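Local coordinates for FERM, ARHGEF and pleckstrin domain-containing protein 2 (Mus musculus, PDB 6D2K) that activates RAC1 as a guanine nucleotide exchange factor and takes part in semaphorin signalling and actin remodelling, the chain here being its FERM domain, at residues 52-55 against 56-60; 271-274 against 275-279; 172-175 against 176-180; 166-169 against 170-173. All coordinates share one frame; numbering follows the deposited sequence.

How the contacts relate
The four contacts spread over all three lobes of the FERM domain. Contact 1 is a hairpin turn of the N-terminal ubiquitin-like lobe. Contact 2 is two turns of the long C-terminal helix of the PH-like lobe. These two meet where the lobes abut: Y59 CE1 of contact 1 lies 3.6 Å from N272 ND2 of contact 2, and their centres are about 16 Å apart. Contacts 3 and 4 belong to the central helical lobe, on the other side of the chain's centre. They share T172 and G173, with centres about 10 Å apart. Contact 4 leaves helix 161-168 and contact 3 enters helix 176-187. Contact 1 and contact 3 stay about 19 Å apart at their nearest atoms.

Contact 1: residues 52-55 against 56-60; sequences EFKN and VQSYW
W60 is held between two side chains of the preceding strand. K54 crosses one face of the indole, with its CB 4.1 Å from the centroid of the six-membered ring and only 8° off the ring normal, a CH-pi contact. E52 lies over the opposite face, where its OE1 stands 4.1 Å above the W60 ring plane, offset toward the rim. Separately, E52 OE2 comes 3.7 Å from W60 CB. The extended K54 chain then runs on past the turn, where CG and CE pass close to S58 O.

The second cluster centres on N55. Its OD1 accepts from Y59 N at 2.8 Å, with the donor standing out of the amide plane. CG of N55 sits between the backbone N and carbonyl carbon (chi1 61°), which brings OD1 within bonding distance of Y59 N across the turn. The very close approach of N55 ND2 to the Y59 ring is doubtful.

The backbone bonds of the turn bring the two clusters together. N55 to S58 form a type I turn, closed by S58 N to N55 O at 2.7 Å. N55 N gives a nearly straight bond to Y59 O, 173° at the hydrogen. K54 and W60 form a non-hydrogen-bonded antiparallel pair.

This is the hairpin between strands 49-54 and 60-62 of the ubiquitin-like lobe. R82 of strand 79-85 salt-bridges E52 OE1 and makes a cation-pi contact with W60. Y59 reaches helix 267-284 of the PH-like lobe, touching D268, E269 and N272.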
loop_
_atom_site.group_PDB
_atom_site.type_symbol
_atom_site.label_atom_id
_atom_site.label_comp_id
_atom_site.label_asym_id
_atom_site.label_seq_id
_atom_site.Cartn_x
_atom_site.Cartn_y
_atom_site.Cartn_z
ATOM N N GLU A 52 -0.275 0.314 -9.580
ATOM C CA GLU A 52 -0.520 1.728 -9.367
ATOM C C GLU A 52 0.439 2.551 -10.209
ATOM O O GLU A 52 1.521 2.091 -10.582
ATOM C CB GLU A 52 -0.386 2.095 -7.884
ATOM C CG GLU A 52 0.930 1.660 -7.224
ATOM C CD GLU A 52 1.011 2.034 -5.752
ATOM O OE1 GLU A 52 2.080 1.818 -5.133
ATOM O OE2 GLU A 52 0.012 2.545 -5.213
ATOM N N PHE A 53 0.020 3.771 -10.522
ATOM C CA PHE A 53 0.871 4.698 -11.244
ATOM C C PHE A 53 0.766 6.082 -10.617
ATOM O O PHE A 53 -0.205 6.397 -9.932
ATOM C CB PHE A 53 0.531 4.728 -12.738
ATOM C CG PHE A 53 -0.905 5.055 -13.036
ATOM C CD1 PHE A 53 -1.284 6.345 -13.367
ATOM C CD2 PHE A 53 -1.866 4.064 -13.013
ATOM C CE1 PHE A 53 -2.601 6.641 -13.646
ATOM C CE2 PHE A 53 -3.185 4.349 -13.285
ATOM C CZ PHE A 53 -3.556 5.635 -13.607
ATOM N N LYS A 54 1.788 6.895 -10.828
ATOM C CA LYS A 54 1.841 8.216 -10.224
ATOM C C LYS A 54 1.338 9.229 -11.240
ATOM O O LYS A 54 1.805 9.262 -12.371
ATOM C CB LYS A 54 3.280 8.532 -9.809
ATOM C CG LYS A 54 3.411 9.372 -8.552
ATOM C CD LYS A 54 4.874 9.475 -8.125
ATOM C CE LYS A 54 5.022 10.233 -6.814
ATOM N NZ LYS A 54 6.446 10.346 -6.393
ATOM N N ASN A 55 0.365 10.041 -10.846
ATOM C CA ASN A 55 -0.187 11.036 -11.758
ATOM C C ASN A 55 0.639 12.316 -11.759
ATOM O O ASN A 55 1.612 12.435 -11.012
ATOM C CB ASN A 55 -1.650 11.327 -11.420
ATOM C CG ASN A 55 -1.829 11.877 -10.023
ATOM O OD1 ASN A 55 -0.898 12.410 -9.421
ATOM N ND2 ASN A 55 -3.038 11.750 -9.498
ATOM N N VAL A 56 0.259 13.266 -12.610
ATOM C CA VAL A 56 0.964 14.540 -12.694
ATOM C C VAL A 56 0.948 15.256 -11.347
ATOM O O VAL A 56 1.917 15.918 -10.971
ATOM C CB VAL A 56 0.365 15.455 -13.789
ATOM C CG1 VAL A 56 -1.069 15.051 -14.100
ATOM C CG2 VAL A 56 0.446 16.918 -13.373
ATOM N N GLN A 57 -0.152 15.103 -10.616
ATOM C CA GLN A 57 -0.270 15.695 -9.289
ATOM C C GLN A 57 0.588 14.932 -8.283
ATOM O O GLN A 57 0.588 15.236 -7.092
ATOM C CB GLN A 57 -1.731 15.739 -8.838
ATOM C CG GLN A 57 -2.643 16.554 -9.752
ATOM C CD GLN A 57 -3.532 15.688 -10.632
ATOM O OE1 GLN A 57 -3.047 14.864 -11.411
ATOM N NE2 GLN A 57 -4.844 15.880 -10.517
ATOM N N SER A 58 1.304 13.929 -8.779
ATOM C CA SER A 58 2.314 13.225 -7.997
ATOM C C SER A 58 1.750 12.232 -6.974
ATOM O O SER A 58 2.509 11.661 -6.189
ATOM C CB SER A 58 3.253 14.223 -7.309
ATOM O OG SER A 58 4.610 13.872 -7.524
ATOM N N TYR A 59 0.437 12.017 -6.976
ATOM C CA TYR A 59 -0.125 11.002 -6.082
ATOM C C TYR A 59 -0.411 9.670 -6.787
ATOM O O TYR A 59 -0.597 9.621 -7.997
ATOM C CB TYR A 59 -1.323 11.521 -5.263
ATOM C CG TYR A 59 -2.563 11.951 -6.030
ATOM C CD1 TYR A 59 -3.464 11.014 -6.520
ATOM C CD2 TYR A 59 -2.863 13.299 -6.208
ATOM C CE1 TYR A 59 -4.616 11.403 -7.200
ATOM C CE2 TYR A 59 -4.010 13.701 -6.889
ATOM C CZ TYR A 59 -4.883 12.748 -7.381
ATOM O OH TYR A 59 -6.022 13.132 -8.060
ATOM N N TRP A 60 -0.399 8.582 -6.025
ATOM C CA TRP A 60 -0.565 7.257 -6.610
ATOM C C TRP A 60 -2.030 6.930 -6.862
ATOM O O TRP A 60 -2.894 7.186 -6.023
ATOM C CB TRP A 60 0.057 6.193 -5.707
ATOM C CG TRP A 60 1.542 6.291 -5.629
ATOM C CD1 TRP A 60 2.277 6.911 -4.658
ATOM C CD2 TRP A 60 2.482 5.759 -6.566
ATOM N NE1 TRP A 60 3.619 6.793 -4.932
ATOM C CE2 TRP A 60 3.772 6.097 -6.102
ATOM C CE3 TRP A 60 2.361 5.036 -7.755
ATOM C CZ2 TRP A 60 4.926 5.730 -6.782
ATOM C CZ3 TRP A 60 3.505 4.674 -8.428
ATOM C CH2 TRP A 60 4.778 5.022 -7.940
#

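Contact 2: residues 271-274 against 275-279; sequences KNFW and KICVE
F273 and C277 meet one turn apart on the long C-terminal helix 267-284 of the PH-like lobe. The thiol sulfur sits over one face of the phenyl ring. C277 SG is 3.6 Å from the ring centroid and 21° off the normal, a sulfur-aromatic contact. SG lies beside its own backbone N (chi1 -72°), and this puts the sulfur over the F273 ring. The sulfur is offset toward the CZ side of the ring.

The backbone polar groups are paired in the regular alpha-helical pattern. K275 N, I276 N, C277 N and V278 N donate to the carbonyls of K271, N272, F273 and W274 in turn. The longest of the four is I276 N to N272 O at 3.2 Å. V278 N to W274 O is 2.9 Å, and its N-H points almost straight at the oxygen (171°).

The polar side-chain ends look beyond the helix. W274 NE1 donates to L237 O on strand 236-240. K275 NZ forms a salt bridge with E64. The extended chains of K271 and K275 touch through their CE atoms, 3.6 Å apart. K271 NZ and K275 NZ are 4.7 Å apart, so E64 probably offsets some of the like charge.

F273 packs against H198, L210 and F244, on the sheet side of the helix. W274 and V278 run side by side. V278 CG2 lies over the five-membered ring of the W274 indole, 3.9 Å from its centroid.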
loop_
_atom_site.group_PDB
_atom_site.type_symbol
_atom_site.label_atom_id
_atom_site.label_comp_id
_atom_site.label_asym_id
_atom_site.label_seq_id
_atom_site.Cartn_x
_atom_site.Cartn_y
_atom_site.Cartn_z
ATOM N N LYS A 271 -12.939 11.479 -5.205
ATOM C CA LYS A 271 -13.452 10.292 -5.887
ATOM C C LYS A 271 -12.550 9.084 -5.644
ATOM O O LYS A 271 -13.032 7.979 -5.383
ATOM C CB LYS A 271 -13.541 10.567 -7.386
ATOM C CG LYS A 271 -14.049 9.396 -8.216
ATOM C CD LYS A 271 -14.319 9.870 -9.639
ATOM C CE LYS A 271 -14.893 8.776 -10.520
ATOM N NZ LYS A 271 -15.279 9.351 -11.853
ATOM N N ASN A 272 -11.250 9.302 -5.752
ATOM C CA ASN A 272 -10.301 8.222 -5.536
ATOM C C ASN A 272 -10.342 7.682 -4.115
ATOM O O ASN A 272 -10.214 6.481 -3.920
ATOM C CB ASN A 272 -8.895 8.678 -5.892
ATOM C CG ASN A 272 -8.698 8.812 -7.379
ATOM O OD1 ASN A 272 -9.450 8.236 -8.168
ATOM N ND2 ASN A 272 -7.677 9.566 -7.777
ATOM N N PHE A 273 -10.493 8.555 -3.124
ATOM C CA PHE A 273 -10.622 8.079 -1.746
ATOM C C PHE A 273 -11.929 7.320 -1.546
ATOM O O PHE A 273 -11.959 6.270 -0.895
ATOM C CB PHE A 273 -10.507 9.211 -0.720
ATOM C CG PHE A 273 -10.525 8.717 0.706
ATOM C CD1 PHE A 273 -9.541 7.864 1.160
ATOM C CD2 PHE A 273 -11.531 9.085 1.576
ATOM C CE1 PHE A 273 -9.562 7.380 2.471
ATOM C CE2 PHE A 273 -11.547 8.615 2.886
ATOM C CZ PHE A 273 -10.559 7.757 3.328
ATOM N N TRP A 274 -13.017 7.851 -2.090
ATOM C CA TRP A 274 -14.278 7.137 -2.046
ATOM C C TRP A 274 -14.138 5.734 -2.634
ATOM O O TRP A 274 -14.613 4.756 -2.054
ATOM C CB TRP A 274 -15.357 7.938 -2.807
ATOM C CG TRP A 274 -16.660 7.225 -2.926
ATOM C CD1 TRP A 274 -17.658 7.139 -1.983
ATOM C CD2 TRP A 274 -17.131 6.506 -4.067
ATOM N NE1 TRP A 274 -18.705 6.393 -2.473
ATOM C CE2 TRP A 274 -18.410 5.997 -3.748
ATOM C CE3 TRP A 274 -16.600 6.249 -5.333
ATOM C CZ2 TRP A 274 -19.155 5.241 -4.639
ATOM C CZ3 TRP A 274 -17.343 5.490 -6.218
ATOM C CH2 TRP A 274 -18.615 5.007 -5.869
ATOM N N LYS A 275 -13.492 5.637 -3.788
ATOM C CA LYS A 275 -13.348 4.345 -4.467
ATOM C C LYS A 275 -12.612 3.331 -3.591
ATOM O O LYS A 275 -13.052 2.192 -3.465
ATOM C CB LYS A 275 -12.602 4.485 -5.802
ATOM C CG LYS A 275 -13.391 5.160 -6.948
ATOM C CD LYS A 275 -12.586 5.111 -8.251
ATOM C CE LYS A 275 -13.409 5.633 -9.426
ATOM N NZ LYS A 275 -12.626 5.647 -10.693
ATOM N N ILE A 276 -11.499 3.738 -2.988
ATOM C CA ILE A 276 -10.721 2.785 -2.190
ATOM C C ILE A 276 -11.485 2.400 -0.928
ATOM O O ILE A 276 -11.381 1.260 -0.459
ATOM C CB ILE A 276 -9.282 3.276 -1.880
ATOM C CG1 ILE A 276 -8.434 2.130 -1.278
ATOM C CG2 ILE A 276 -9.297 4.427 -0.912
ATOM C CD1 ILE A 276 -8.239 0.947 -2.204
ATOM N N CYS A 277 -12.275 3.323 -0.382
ATOM C CA CYS A 277 -13.097 2.975 0.784
ATOM C C CYS A 277 -14.163 1.949 0.429
ATOM O O CYS A 277 -14.358 0.971 1.149
ATOM C CB CYS A 277 -13.769 4.196 1.397
ATOM S SG CYS A 277 -12.680 5.312 2.267
ATOM N N VAL A 278 -14.872 2.178 -0.669
ATOM C CA VAL A 278 -15.882 1.225 -1.093
ATOM C C VAL A 278 -15.244 -0.139 -1.361
ATOM O O VAL A 278 -15.778 -1.175 -0.966
ATOM C CB VAL A 278 -16.633 1.722 -2.329
ATOM C CG1 VAL A 278 -17.508 0.607 -2.885
ATOM C CG2 VAL A 278 -17.468 2.949 -1.961
ATOM N N GLU A 279 -14.087 -0.147 -2.014
ATOM C CA GLU A 279 -13.407 -1.409 -2.278
ATOM C C GLU A 279 -12.971 -2.140 -1.000
ATOM O O GLU A 279 -13.098 -3.360 -0.923
ATOM C CB GLU A 279 -12.247 -1.202 -3.248
ATOM C CG GLU A 279 -12.737 -0.842 -4.651
ATOM C CD GLU A 279 -11.614 -0.618 -5.633
ATOM O OE1 GLU A 279 -10.454 -0.476 -5.202
ATOM O OE2 GLU A 279 -11.901 -0.573 -6.841
#

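Contact 3: residues 172-175 against 176-180; sequences TGQT and PAESD
T175 and E178 form a capping box at the start of helix 176-187, in the central helical lobe. Two reciprocal hydrogen bonds define it. T175 OG1 accepts from E178 N at 3.1 Å, with 161° at the hydrogen. In return E178 OE2 accepts from T175 N at 2.7 Å. That N-H meets the oxygen on its anti side, 27° out of the carboxylate plane. The threonine hydroxyl lies between its own N and carbonyl carbon (chi1 66°), which turns it toward the first turn of the helix. The glutamate chain leaves beside its own backbone N and runs extended back to the cap.

A second pair of bonds grips the carbonyl of T175. S179 N and S179 OG both donate to T175 O, reaching it from opposite faces of the carbonyl plane. S179 N to T175 O is 3.0 Å and S179 OG to T175 O is 2.8 Å. S179 thus fixes this oxygen twice and satisfies its own hydroxyl inside the lobe, beside Q133 and S134 of helix 121-136. The Q174 carbonyl accepts from Q133 NE2, which ties the incoming loop to helix 121-136.

The remaining contacts are van der Waals. P176 follows the cap residue directly as the first residue of the helix, and T175 CB to P176 CD is tight at 3.3 Å. Q174 and E178 cross at about a right angle, and Q174 touches H130. Q174 CB lies 3.5 Å from E178 OE2.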
loop_
_atom_site.group_PDB
_atom_site.type_symbol
_atom_site.label_atom_id
_atom_site.label_comp_id
_atom_site.label_asym_id
_atom_site.label_seq_id
_atom_site.Cartn_x
_atom_site.Cartn_y
_atom_site.Cartn_z
ATOM N N THR A 172 20.560 -15.559 13.928
ATOM C CA THR A 172 21.358 -16.676 13.446
ATOM C C THR A 172 20.522 -17.878 13.025
ATOM O O THR A 172 19.704 -18.378 13.788
ATOM C CB THR A 172 22.339 -17.117 14.540
ATOM O OG1 THR A 172 23.141 -15.994 14.913
ATOM C CG2 THR A 172 23.241 -18.222 14.022
ATOM N N GLY A 173 20.737 -18.340 11.798
ATOM C CA GLY A 173 20.067 -19.530 11.303
ATOM C C GLY A 173 18.628 -19.420 10.827
ATOM O O GLY A 173 18.058 -20.396 10.345
ATOM N N GLN A 174 18.017 -18.247 10.966
ATOM C CA GLN A 174 16.625 -18.099 10.536
ATOM C C GLN A 174 16.462 -18.079 9.011
ATOM O O GLN A 174 17.257 -17.486 8.300
ATOM C CB GLN A 174 15.969 -16.870 11.191
ATOM C CG GLN A 174 15.633 -17.144 12.662
ATOM C CD GLN A 174 15.126 -15.927 13.410
ATOM O OE1 GLN A 174 14.452 -15.057 12.844
ATOM N NE2 GLN A 174 15.430 -15.873 14.711
ATOM N N THR A 175 15.426 -18.752 8.533
ATOM C CA THR A 175 15.220 -18.895 7.102
ATOM C C THR A 175 14.567 -17.628 6.542
ATOM O O THR A 175 14.079 -16.793 7.295
ATOM C CB THR A 175 14.309 -20.083 6.796
ATOM O OG1 THR A 175 12.995 -19.826 7.305
ATOM C CG2 THR A 175 14.855 -21.388 7.448
ATOM N N PRO A 176 14.539 -17.489 5.213
ATOM C CA PRO A 176 13.827 -16.340 4.650
ATOM C C PRO A 176 12.346 -16.344 5.035
ATOM O O PRO A 176 11.825 -15.271 5.333
ATOM C CB PRO A 176 14.020 -16.523 3.145
ATOM C CG PRO A 176 15.364 -17.249 3.045
ATOM C CD PRO A 176 15.263 -18.249 4.179
ATOM N N ALA A 177 11.682 -17.499 5.044
ATOM C CA ALA A 177 10.256 -17.545 5.412
ATOM C C ALA A 177 10.042 -17.117 6.857
ATOM O O ALA A 177 9.068 -16.430 7.171
ATOM C CB ALA A 177 9.688 -18.946 5.201
ATOM N N GLU A 178 10.932 -17.553 7.741
ATOM C CA GLU A 178 10.824 -17.176 9.151
ATOM C C GLU A 178 11.013 -15.686 9.310
ATOM O O GLU A 178 10.316 -15.046 10.106
ATOM C CB GLU A 178 11.876 -17.906 9.996
ATOM C CG GLU A 178 11.667 -19.396 10.104
ATOM C CD GLU A 178 12.814 -20.097 10.809
ATOM O OE1 GLU A 178 12.557 -21.081 11.541
ATOM O OE2 GLU A 178 13.972 -19.691 10.631
ATOM N N SER A 179 11.967 -15.148 8.550
ATOM C CA SER A 179 12.293 -13.729 8.594
ATOM C C SER A 179 11.140 -12.885 8.082
ATOM O O SER A 179 10.809 -11.884 8.693
ATOM C CB SER A 179 13.564 -13.438 7.789
ATOM O OG SER A 179 14.633 -14.246 8.257
ATOM N N ASP A 180 10.524 -13.301 6.977
ATOM C CA ASP A 180 9.358 -12.596 6.452
ATOM C C ASP A 180 8.253 -12.624 7.500
ATOM O O ASP A 180 7.569 -11.629 7.715
ATOM C CB ASP A 180 8.826 -13.278 5.194
ATOM C CG ASP A 180 9.736 -13.123 3.992
ATOM O OD1 ASP A 180 9.495 -13.835 3.003
ATOM O OD2 ASP A 180 10.691 -12.321 4.027
#

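Contact 4: residues 166-169 against 170-173; sequences DFHQ and RHTG
R170 folds back over F167 and D166, one turn earlier in the chain. Its CB lies 3.2 Å from F167 O, and CG stays close to the same carbonyl oxygen while also nearing D166 O. CG sits anti to the carbonyl carbon (chi1 -50°), and the chain runs extended to NE, which carries the tip alongside the phenyl ring. CD passes near F167 CD1. NE faces the carboxylate of D166 in a long salt bridge, 3.8 Å to D166 OD2. A water also joins them: it donates to D166 OD2 at 2.6 Å and accepts a weak bond from R170 NE. CZ has F167 CD1 and CE1 on one face of the guanidinium. NH1 comes to the edge of the ring, 3.7 Å from F167 CE1. The two planes are 70° apart, so this is not a flat stack.

The backbone turns as it leaves helix 161-168 in the central helical lobe. R170 N donates to F167 O at 2.9 Å, and H171 N donates to H168 O at 3.0 Å. Both are bonds to the third residue back, and both donors stand well above the carbonyl plane.

The H171 ring places a face over F167 O, which lies 3.3 Å above its plane. H171 NE2 bonds to S129 OG, and the ring stacks on H130 of helix 121-136. The neighbouring H168 gives its ND1 to a hydrogen bond with D144.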
loop_
_atom_site.group_PDB
_atom_site.type_symbol
_atom_site.label_atom_id
_atom_site.label_comp_id
_atom_site.label_asym_id
_atom_site.label_seq_id
_atom_site.Cartn_x
_atom_site.Cartn_y
_atom_site.Cartn_z
ATOM N N ASP A 166 23.302 -5.003 15.484
ATOM C CA ASP A 166 23.060 -5.612 16.787
ATOM C C ASP A 166 21.877 -6.586 16.769
ATOM O O ASP A 166 21.976 -7.713 17.257
ATOM C CB ASP A 166 22.837 -4.492 17.813
ATOM C CG ASP A 166 22.482 -5.008 19.200
ATOM O OD1 ASP A 166 22.453 -4.183 20.140
ATOM O OD2 ASP A 166 22.218 -6.215 19.362
ATOM N N PHE A 167 20.757 -6.159 16.199
ATOM C CA PHE A 167 19.587 -7.025 16.105
ATOM C C PHE A 167 19.830 -8.197 15.141
ATOM O O PHE A 167 19.399 -9.319 15.403
ATOM C CB PHE A 167 18.344 -6.240 15.642
ATOM C CG PHE A 167 17.721 -5.369 16.704
ATOM C CD1 PHE A 167 17.289 -5.908 17.899
ATOM C CD2 PHE A 167 17.503 -4.019 16.467
ATOM C CE1 PHE A 167 16.711 -5.114 18.876
ATOM C CE2 PHE A 167 16.919 -3.217 17.427
ATOM C CZ PHE A 167 16.514 -3.769 18.637
ATOM N N HIS A 168 20.477 -7.927 14.009
ATOM C CA HIS A 168 20.710 -8.973 13.020
ATOM C C HIS A 168 21.499 -10.140 13.613
ATOM O O HIS A 168 21.241 -11.296 13.281
ATOM C CB HIS A 168 21.433 -8.409 11.801
ATOM C CG HIS A 168 21.507 -9.362 10.648
ATOM N ND1 HIS A 168 22.382 -9.187 9.599
ATOM C CD2 HIS A 168 20.823 -10.500 10.383
ATOM C CE1 HIS A 168 22.222 -10.167 8.728
ATOM N NE2 HIS A 168 21.291 -10.985 9.185
ATOM N N GLN A 169 22.439 -9.837 14.504
ATOM C CA GLN A 169 23.241 -10.882 15.142
ATOM C C GLN A 169 22.376 -11.879 15.906
ATOM O O GLN A 169 22.795 -13.017 16.145
ATOM C CB GLN A 169 24.275 -10.267 16.089
ATOM C CG GLN A 169 25.348 -9.485 15.396
ATOM C CD GLN A 169 26.228 -8.726 16.368
ATOM O OE1 GLN A 169 26.864 -9.319 17.242
ATOM N NE2 GLN A 169 26.277 -7.407 16.213
ATOM N N ARG A 170 21.171 -11.465 16.285
ATOM C CA ARG A 170 20.272 -12.322 17.049
ATOM C C ARG A 170 19.530 -13.345 16.190
ATOM O O ARG A 170 18.881 -14.237 16.725
ATOM C CB ARG A 170 19.226 -11.484 17.795
ATOM C CG ARG A 170 19.797 -10.338 18.598
ATOM C CD ARG A 170 18.689 -9.550 19.284
ATOM N NE ARG A 170 19.251 -8.479 20.092
ATOM C CZ ARG A 170 18.554 -7.753 20.961
ATOM N NH1 ARG A 170 17.261 -7.986 21.139
ATOM N NH2 ARG A 170 19.157 -6.798 21.651
ATOM N N HIS A 171 19.592 -13.197 14.865
ATOM C CA HIS A 171 18.728 -13.989 13.988
ATOM C C HIS A 171 19.428 -15.169 13.349
ATOM O O HIS A 171 18.937 -15.705 12.357
ATOM C CB HIS A 171 18.157 -13.125 12.863
ATOM C CG HIS A 171 17.502 -11.869 13.338
ATOM N ND1 HIS A 171 16.857 -11.772 14.552
ATOM C CD2 HIS A 171 17.372 -10.658 12.741
ATOM C CE1 HIS A 171 16.368 -10.552 14.694
ATOM N NE2 HIS A 171 16.663 -9.856 13.607
ATOM N N THR A 172 20.560 -15.559 13.928
ATOM C CA THR A 172 21.358 -16.676 13.446
ATOM C C THR A 172 20.522 -17.878 13.025
ATOM O O THR A 172 19.704 -18.378 13.788
ATOM C CB THR A 172 22.339 -17.117 14.540
ATOM O OG1 THR A 172 23.141 -15.994 14.913
ATOM C CG2 THR A 172 23.241 -18.222 14.022
ATOM N N GLY A 173 20.737 -18.340 11.798
ATOM C CA GLY A 173 20.067 -19.530 11.303
ATOM C C GLY A 173 18.628 -19.420 10.827
ATOM O O GLY A 173 18.058 -20.396 10.345
HETATM O O HOH W 1 22.634 -8.716 19.884
#